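Local atomic coordinates of acyl-homoserine-lactone synthase (Mesorhizobium sp. ORS 3359, PDB entry 6WNS), a protein that catalyses the synthesis of acyl-homoserine lactone quorum-sensing signals, apparently from acyl chains delivered as coenzyme A thioesters. Residues Thr76-Met82 with Pro94-Ala98; Glu99-Trp103 with Ile138-Val144. All blocks are in the same frame, centred on the assembly; numbering follows the deposited sequence.

Contact 1: residues Thr76-Met82 with Pro94-Ala98; sequences TLEPHLM and PPRAA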
ATOM      1  N   THR A  76      12.582   1.897   1.896  1.00 55.52           N
ATOM      2  CA  THR A  76      12.839   3.329   2.209  1.00 55.25           C
ATOM      3  C   THR A  76      14.299   3.707   1.922  1.00 58.66           C
ATOM      4  O   THR A  76      14.546   4.914   1.807  1.00 60.22           O
ATOM      5  CB  THR A  76      12.507   3.726   3.642  1.00 59.79           C
ATOM      6  OG1 THR A  76      13.191   2.854   4.561  1.00 61.20           O
ATOM      7  CG2 THR A  76      11.015   3.789   3.856  1.00 57.00           C
ATOM      8  N   LEU A  77      15.221   2.747   1.782  1.00 58.25           N
ATOM      9  CA  LEU A  77      16.618   3.064   1.403  1.00 60.48           C
ATOM     10  C   LEU A  77      16.665   3.452  -0.073  1.00 57.54           C
ATOM     11  O   LEU A  77      17.659   3.945  -0.503  1.00 57.31           O
ATOM     12  CB  LEU A  77      17.554   1.882   1.697  1.00 65.28           C
ATOM     13  CG  LEU A  77      17.828   1.556   3.172  1.00 67.70           C
ATOM     14  CD1 LEU A  77      18.761   0.357   3.290  1.00 73.89           C
ATOM     15  CD2 LEU A  77      18.379   2.754   3.955  1.00 70.72           C
ATOM     16  N   GLU A  78      15.639   3.150  -0.865  1.00 54.28           N
ATOM     17  CA  GLU A  78      15.541   3.591  -2.271  1.00 51.63           C
ATOM     18  C   GLU A  78      14.740   4.875  -2.271  1.00 50.76           C
ATOM     19  O   GLU A  78      13.937   5.043  -1.358  1.00 50.59           O
ATOM     20  CB  GLU A  78      14.730   2.568  -3.092  1.00 50.72           C
ATOM     21  CG  GLU A  78      15.441   1.258  -3.296  1.00 50.78           C
ATOM     22  CD  GLU A  78      16.726   1.387  -4.088  1.00 55.60           C
ATOM     23  OE1 GLU A  78      16.784   2.202  -5.074  1.00 49.41           O
ATOM     24  OE2 GLU A  78      17.676   0.692  -3.703  1.00 62.94           O
ATOM     25  N   PRO A  79      14.831   5.690  -3.346  1.00 52.06           N
ATOM     26  CA  PRO A  79      13.920   6.809  -3.553  1.00 51.21           C
ATOM     27  C   PRO A  79      12.470   6.334  -3.494  1.00 49.56           C
ATOM     28  O   PRO A  79      12.137   5.293  -4.040  1.00 49.02           O
ATOM     29  CB  PRO A  79      14.301   7.381  -4.930  1.00 53.03           C
ATOM     30  CG  PRO A  79      15.261   6.406  -5.580  1.00 53.53           C
ATOM     31  CD  PRO A  79      15.778   5.548  -4.461  1.00 53.56           C
ATOM     32  N   HIS A  80      11.647   7.083  -2.768  1.00 48.45           N
ATOM     33  CA  HIS A  80      10.235   6.736  -2.560  1.00 48.85           C
ATOM     34  C   HIS A  80       9.408   8.029  -2.478  1.00 47.09           C
ATOM     35  O   HIS A  80       9.998   9.119  -2.665  1.00 50.82           O
ATOM     36  CB  HIS A  80      10.108   5.783  -1.388  1.00 48.96           C
ATOM     37  CG  HIS A  80      10.572   6.360  -0.093  1.00 50.97           C
ATOM     38  ND1 HIS A  80      11.928   6.414   0.226  1.00 51.82           N
ATOM     39  CD2 HIS A  80       9.919   6.817   0.991  1.00 55.14           C
ATOM     40  CE1 HIS A  80      12.063   6.901   1.457  1.00 55.70           C
ATOM     41  NE2 HIS A  80      10.864   7.161   1.921  1.00 55.13           N
ATOM     42  N   LEU A  81       8.085   7.913  -2.447  1.00 45.42           N
ATOM     43  CA  LEU A  81       7.211   9.102  -2.595  1.00 45.66           C
ATOM     44  C   LEU A  81       7.551  10.130  -1.495  1.00 46.10           C
ATOM     45  O   LEU A  81       7.732  11.322  -1.796  1.00 47.46           O
ATOM     46  CB  LEU A  81       5.739   8.717  -2.478  1.00 47.00           C
ATOM     47  CG  LEU A  81       4.782   9.887  -2.701  1.00 44.04           C
ATOM     48  CD1 LEU A  81       4.815  10.327  -4.148  1.00 46.22           C
ATOM     49  CD2 LEU A  81       3.377   9.501  -2.344  1.00 46.40           C
ATOM     50  N   MET A  82       7.701   9.650  -0.290  1.00 47.46           N
ATOM     51  CA  MET A  82       7.923  10.560   0.867  1.00 51.76           C
ATOM     52  C   MET A  82       9.294  11.178   0.734  1.00 55.91           C
ATOM     53  O   MET A  82       9.422  12.355   1.137  1.00 61.55           O
ATOM     54  CB  MET A  82       7.771   9.873   2.226  1.00 55.86           C
ATOM     55  CG  MET A  82       7.480  10.868   3.363  1.00 60.64           C
ATOM     56  SD  MET A  82       7.573  10.177   5.015  1.00 61.77           S
ATOM     57  CE  MET A  82       6.294   8.922   4.940  1.00 61.38           C
ATOM     58  N   PRO A  94      12.512  11.882   6.045  1.00 69.50           N
ATOM     59  CA  PRO A  94      11.708  10.672   6.145  1.00 70.09           C
ATOM     60  C   PRO A  94      12.527   9.530   6.722  1.00 69.28           C
ATOM     61  O   PRO A  94      13.762   9.527   6.618  1.00 72.69           O
ATOM     62  CB  PRO A  94      11.284  10.318   4.698  1.00 65.73           C
ATOM     63  CG  PRO A  94      11.838  11.409   3.804  1.00 65.23           C
ATOM     64  CD  PRO A  94      12.726  12.294   4.651  1.00 71.20           C
ATOM     65  N   PRO A  95      11.863   8.593   7.426  1.00 69.48           N
ATOM     66  CA  PRO A  95      12.533   7.432   7.978  1.00 70.87           C
ATOM     67  C   PRO A  95      13.007   6.485   6.858  1.00 70.74           C
ATOM     68  O   PRO A  95      12.250   6.179   5.949  1.00 63.39           O
ATOM     69  CB  PRO A  95      11.485   6.826   8.915  1.00 72.33           C
ATOM     70  CG  PRO A  95      10.165   7.268   8.336  1.00 69.75           C
ATOM     71  CD  PRO A  95      10.441   8.653   7.795  1.00 70.13           C
ATOM     72  N   ARG A  96      14.286   6.116   6.920  1.00 70.43           N
ATOM     73  CA  ARG A  96      15.022   5.328   5.904  1.00 72.69           C
ATOM     74  C   ARG A  96      15.864   4.251   6.610  1.00 76.53           C
ATOM     75  O   ARG A  96      16.798   4.582   7.350  1.00 77.75           O
ATOM     76  CB  ARG A  96      15.837   6.284   5.023  1.00 75.06           C
ATOM     77  CG  ARG A  96      15.016   7.431   4.443  1.00 75.67           C
ATOM     78  CD  ARG A  96      15.710   8.206   3.346  1.00 72.43           C
ATOM     79  NE  ARG A  96      15.638   7.507   2.077  1.00 68.36           N
ATOM     80  CZ  ARG A  96      15.907   8.041   0.885  1.00 67.67           C
ATOM     81  NH1 ARG A  96      16.265   9.306   0.785  1.00 64.32           N
ATOM     82  NH2 ARG A  96      15.800   7.310  -0.215  1.00 65.04           N
ATOM     83  N   ALA A  97      15.545   2.978   6.423  1.00 75.48           N
ATOM     84  CA  ALA A  97      16.239   1.871   7.119  1.00 75.08           C
ATOM     85  C   ALA A  97      15.998   0.661   6.256  1.00 73.16           C
ATOM     86  O   ALA A  97      15.040   0.717   5.511  1.00 67.49           O
ATOM     87  CB  ALA A  97      15.647   1.671   8.494  1.00 78.41           C
ATOM     88  N   ALA A  98      16.822  -0.361   6.350  1.00 71.55           N
ATOM     89  CA  ALA A  98      16.595  -1.644   5.652  1.00 73.09           C
ATOM     90  C   ALA A  98      15.236  -2.245   6.103  1.00 71.07           C
ATOM     91  O   ALA A  98      14.605  -2.946   5.263  1.00 71.92           O
ATOM     92  CB  ALA A  98      17.751  -2.596   5.931  1.00 75.70           C
TER
HETATM   93  O   HOH W   1      14.740  -0.067   2.737  1.00 53.72           O
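M82 and P94 meet at the apolar centre of this contact, where the M82 chain and the P94 ring lie alongside each other and run opposite ways, the thioether sulphur SD of M82 resting 3.7 Å from CB of P94. The same sulphur touches the ring of P95 more loosely. At the far end L77 repeats the theme nearer the surface: its CB leaves the 94-98 segment, but the branched end returns, with CG against the carbonyl carbon of A97 and CD1 4.1 Å from CB of A98.

Between these two apolar patches the contact turns polar. OG1 of T76, set between the backbone N and the carbonyl carbon (chi1 54°), accepts from N of A97 at 3.0 Å and is also hydrogen-bonded to O of I100 at the start of strand 100-108. The methyl CG2 of T76 lies over one face of the H80 ring, displaced toward the rim.

Further out, R96 bends at chi3 and brings its guanidinium edge to the carbonyl of T76. NE of R96 donates to O of T76 at 2.8 Å, a nearly straight bond (165°) with the acceptor in the guanidinium plane, and NH2 of R96 adds a weak bond to the same oxygen. H80 occupies the N-cap position of helix 81-84, and its ND1 donates to O of E78 at 2.9 Å, in the plane of ring and carbonyl alike; NE2 of H80 and O of P95, both buried, have no partner in the model. The ring stands 76° from the guanidinium and presents its edge to NE of R96. A water accepts from N of L77 and donates to O of A97.

The contact thus closes the irregular connection between strands 69-75 and 100-108, and mostly side-chain bonds to main-chain atoms hold its segments, which lack strand pairing.

Contact 2: residues Glu99-Trp103 with Ile138-Val144; sequences EIFEW and IRQISVV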
ATOM      1  N   GLU A  99      14.848  -1.927   7.374  1.00 71.80           N
ATOM      2  CA  GLU A  99      13.780  -2.616   8.169  1.00 76.39           C
ATOM      3  C   GLU A  99      12.422  -1.973   7.817  1.00 72.31           C
ATOM      4  O   GLU A  99      11.358  -2.454   8.299  1.00 73.06           O
ATOM      5  CB  GLU A  99      14.028  -2.531   9.695  1.00 82.88           C
ATOM      6  CG  GLU A  99      15.450  -2.128  10.107  1.00 87.42           C
ATOM      7  CD  GLU A  99      16.270  -3.176  10.850  1.00104.03           C
ATOM      8  OE1 GLU A  99      16.102  -3.341  12.103  1.00114.65           O
ATOM      9  OE2 GLU A  99      17.146  -3.798  10.202  1.00113.86           O
ATOM     10  N   ILE A 100      12.477  -0.901   7.008  1.00 70.61           N
ATOM     11  CA  ILE A 100      11.351   0.068   6.827  1.00 66.35           C
ATOM     12  C   ILE A 100      11.020   0.172   5.342  1.00 62.10           C
ATOM     13  O   ILE A 100      11.922   0.575   4.603  1.00 60.40           O
ATOM     14  CB  ILE A 100      11.731   1.438   7.422  1.00 66.75           C
ATOM     15  CG1 ILE A 100      12.051   1.335   8.923  1.00 73.92           C
ATOM     16  CG2 ILE A 100      10.651   2.470   7.163  1.00 64.78           C
ATOM     17  CD1 ILE A 100      12.194   2.675   9.628  1.00 74.93           C
ATOM     18  N   PHE A 101       9.733  -0.012   4.959  1.00 59.67           N
ATOM     19  CA  PHE A 101       9.299   0.083   3.538  1.00 55.34           C
ATOM     20  C   PHE A 101       8.196   1.118   3.475  1.00 57.96           C
ATOM     21  O   PHE A 101       7.515   1.350   4.488  1.00 60.75           O
ATOM     22  CB  PHE A 101       8.834  -1.259   2.967  1.00 56.65           C
ATOM     23  CG  PHE A 101       9.950  -2.154   2.458  1.00 59.51           C
ATOM     24  CD1 PHE A 101       9.932  -2.665   1.160  1.00 61.60           C
ATOM     25  CD2 PHE A 101      11.063  -2.409   3.245  1.00 61.35           C
ATOM     26  CE1 PHE A 101      10.949  -3.499   0.719  1.00 57.29           C
ATOM     27  CE2 PHE A 101      12.072  -3.259   2.813  1.00 61.31           C
ATOM     28  CZ  PHE A 101      12.006  -3.800   1.553  1.00 61.37           C
ATOM     29  N   GLU A 102       8.078   1.784   2.345  1.00 54.52           N
ATOM     30  CA  GLU A 102       7.018   2.810   2.183  1.00 52.73           C
ATOM     31  C   GLU A 102       5.847   2.121   1.497  1.00 50.54           C
ATOM     32  O   GLU A 102       6.082   1.486   0.473  1.00 48.57           O
ATOM     33  CB  GLU A 102       7.520   4.019   1.419  1.00 51.53           C
ATOM     34  CG  GLU A 102       6.379   4.977   1.174  1.00 49.96           C
ATOM     35  CD  GLU A 102       6.604   6.031   0.129  1.00 46.09           C
ATOM     36  OE1 GLU A 102       6.948   5.651  -1.001  1.00 44.77           O
ATOM     37  OE2 GLU A 102       6.433   7.266   0.478  1.00 50.42           O
ATOM     38  N   TRP A 103       4.652   2.325   2.050  1.00 51.03           N
ATOM     39  CA  TRP A 103       3.319   1.966   1.510  1.00 51.58           C
ATOM     40  C   TRP A 103       2.819   3.064   0.569  1.00 49.31           C
ATOM     41  O   TRP A 103       2.737   4.247   1.012  1.00 50.86           O
ATOM     42  CB  TRP A 103       2.364   1.774   2.675  1.00 52.45           C
ATOM     43  CG  TRP A 103       0.980   1.307   2.372  1.00 52.89           C
ATOM     44  CD1 TRP A 103       0.508   0.664   1.267  1.00 51.88           C
ATOM     45  CD2 TRP A 103      -0.114   1.359   3.304  1.00 54.71           C
ATOM     46  NE1 TRP A 103      -0.816   0.331   1.454  1.00 51.43           N
ATOM     47  CE2 TRP A 103      -1.210   0.718   2.696  1.00 51.81           C
ATOM     48  CE3 TRP A 103      -0.243   1.807   4.633  1.00 57.53           C
ATOM     49  CZ2 TRP A 103      -2.442   0.611   3.325  1.00 56.20           C
ATOM     50  CZ3 TRP A 103      -1.460   1.713   5.257  1.00 58.37           C
ATOM     51  CH2 TRP A 103      -2.547   1.111   4.614  1.00 59.61           C
ATOM     52  N   ILE A 138      10.226  -6.794   7.451  1.00 78.40           N
ATOM     53  CA  ILE A 138       9.888  -5.348   7.467  1.00 78.72           C
ATOM     54  C   ILE A 138       9.198  -5.145   8.818  1.00 79.67           C
ATOM     55  O   ILE A 138       8.326  -6.001   9.132  1.00 85.65           O
ATOM     56  CB  ILE A 138       8.928  -5.031   6.312  1.00 69.83           C
ATOM     57  CG1 ILE A 138       9.545  -5.608   5.035  1.00 66.34           C
ATOM     58  CG2 ILE A 138       8.578  -3.540   6.297  1.00 69.05           C
ATOM     59  CD1 ILE A 138       9.023  -5.152   3.753  1.00 63.83           C
ATOM     60  N   ARG A 139       9.771  -4.242   9.625  1.00 79.53           N
ATOM     61  CA  ARG A 139       9.364  -4.056  11.056  1.00 85.22           C
ATOM     62  C   ARG A 139       8.440  -2.832  11.134  1.00 82.27           C
ATOM     63  O   ARG A 139       7.463  -2.794  12.014  1.00 85.79           O
ATOM     64  CB  ARG A 139      10.605  -3.890  11.922  1.00 89.78           C
ATOM     65  CG  ARG A 139      11.628  -4.984  11.689  1.00 94.36           C
ATOM     66  CD  ARG A 139      11.461  -6.127  12.666  1.00103.44           C
ATOM     67  NE  ARG A 139      11.709  -5.751  14.054  1.00112.01           N
ATOM     68  CZ  ARG A 139      12.913  -5.659  14.621  1.00117.13           C
ATOM     69  NH1 ARG A 139      14.007  -5.865  13.908  1.00120.52           N
ATOM     70  NH2 ARG A 139      13.021  -5.308  15.887  1.00117.50           N
ATOM     71  N   GLN A 140       8.663  -1.865  10.232  1.00 80.42           N
ATOM     72  CA  GLN A 140       7.753  -0.707  10.143  1.00 76.13           C
ATOM     73  C   GLN A 140       7.437  -0.367   8.675  1.00 69.69           C
ATOM     74  O   GLN A 140       8.273  -0.701   7.738  1.00 69.32           O
ATOM     75  CB  GLN A 140       8.354   0.499  10.855  1.00 79.26           C
ATOM     76  CG  GLN A 140       8.634   0.227  12.346  1.00 89.26           C
ATOM     77  CD  GLN A 140       9.453   1.479  12.884  1.00 93.69           C
ATOM     78  OE1 GLN A 140      10.412   1.886  12.360  1.00 94.28           O
ATOM     79  NE2 GLN A 140       8.930   2.185  13.887  1.00 94.86           N
ATOM     80  N   ILE A 141       6.346   0.399   8.499  1.00 69.95           N
ATOM     81  CA  ILE A 141       5.879   0.880   7.153  1.00 66.43           C
ATOM     82  C   ILE A 141       5.595   2.380   7.255  1.00 66.01           C
ATOM     83  O   ILE A 141       4.791   2.773   8.270  1.00 72.81           O
ATOM     84  CB  ILE A 141       4.606   0.146   6.706  1.00 67.77           C
ATOM     85  CG1 ILE A 141       4.872  -1.335   6.445  1.00 67.97           C
ATOM     86  CG2 ILE A 141       4.016   0.828   5.461  1.00 64.59           C
ATOM     87  CD1 ILE A 141       3.662  -2.199   6.757  1.00 72.35           C
ATOM     88  N   SER A 142       6.311   3.181   6.325  1.00 62.01           N
ATOM     89  CA  SER A 142       6.074   4.641   6.224  1.00 62.71           C
ATOM     90  C   SER A 142       5.003   4.880   5.162  1.00 59.62           C
ATOM     91  O   SER A 142       4.880   4.020   4.255  1.00 58.07           O
ATOM     92  CB  SER A 142       7.318   5.429   5.964  1.00 62.88           C
ATOM     93  OG  SER A 142       7.900   5.093   4.731  1.00 60.10           O
ATOM     94  N   VAL A 143       4.210   5.949   5.301  1.00 61.82           N
ATOM     95  CA  VAL A 143       3.102   6.220   4.332  1.00 58.92           C
ATOM     96  C   VAL A 143       2.718   7.692   4.395  1.00 60.56           C
ATOM     97  O   VAL A 143       2.742   8.340   5.476  1.00 56.92           O
ATOM     98  CB  VAL A 143       1.912   5.289   4.616  1.00 61.25           C
ATOM     99  CG1 VAL A 143       1.301   5.582   5.999  1.00 69.58           C
ATOM    100  CG2 VAL A 143       0.833   5.310   3.551  1.00 58.69           C
ATOM    101  N   VAL A 144       2.306   8.187   3.255  1.00 52.52           N
ATOM    102  CA  VAL A 144       1.669   9.508   3.061  1.00 53.25           C
ATOM    103  C   VAL A 144       0.205   9.187   2.747  1.00 57.68           C
ATOM    104  O   VAL A 144      -0.043   8.382   1.788  1.00 50.19           O
ATOM    105  CB  VAL A 144       2.340  10.261   1.885  1.00 53.50           C
ATOM    106  CG1 VAL A 144       1.646  11.617   1.668  1.00 53.86           C
ATOM    107  CG2 VAL A 144       3.854  10.429   2.055  1.00 54.52           C
TER
HETATM  108  O   HOH W   2       3.486   6.937   0.909  1.00 46.00           O
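The first torsions of F101 and I138 bring the ring and CD1 together: CG of F101 lies anti to its own carbonyl carbon (chi1 -84°), and I138, with CG1 likewise beside the backbone N, extends CD1 across the ring. That methyl of I138 stands over the centre of one face of F101, 3.4 Å from the ring centroid and 14° off its normal, a CH-pi contact with the side chains crossing at about a right angle. With an alanine here in place of F101, CD1 of I138 would probably lose its aromatic platform and a gap is likely to open beside L73 and P75.

The backbones pair as parallel strands. N of F101 donates to O of Q140 at 3.2 Å, O of F101 accepts from N of S142 at 2.9 Å, and N of W103 reaches O of S142 at 2.8 Å. Just before the strands begin, O of E99 accepts a bond of 2.7 Å from N of R139 and a weak one from N of Q140. The carboxylate of E99 and the guanidinium of R139 form a long salt bridge out of the guanidinium plane, held by charge alone.

On the side of the sheet that carries F101, W103 packs its CB 3.4 Å from CG2 of I141 and its CE3 against CG2 of V143; helix 121-135 covers this side. On the other face CB of E102 covers OG of S142, a buried hydroxyl with no partner in the model. The same helix connects the two strands, making the beta-alpha-beta crossover at the centre of the mixed sheet, as expected of the acetyltransferase-like fold of autoinducer synthases.

How the contacts relate
Contact 2 is the more buried of the two, whereas contact 1 lies farther from the centre of the chain and has more of its residues exposed. Contact 2 joins central strands of the sheet through repeating backbone bonds, with mostly buried side chains on both faces, while contact 1 ties irregular segments together largely through side-chain groups; chemistry here follows place in the fold. They are neighbours, with centres about 8 Å apart, and follow one another in sequence: segment 94-98 runs directly into 99-103. Besides the bond from T76 to I100, N of M82 probably donates to OE2 of E102 at 2.8 Å. The carboxylate of E102 thus receives the start of helix 81-84, its OE1 taking N of L81.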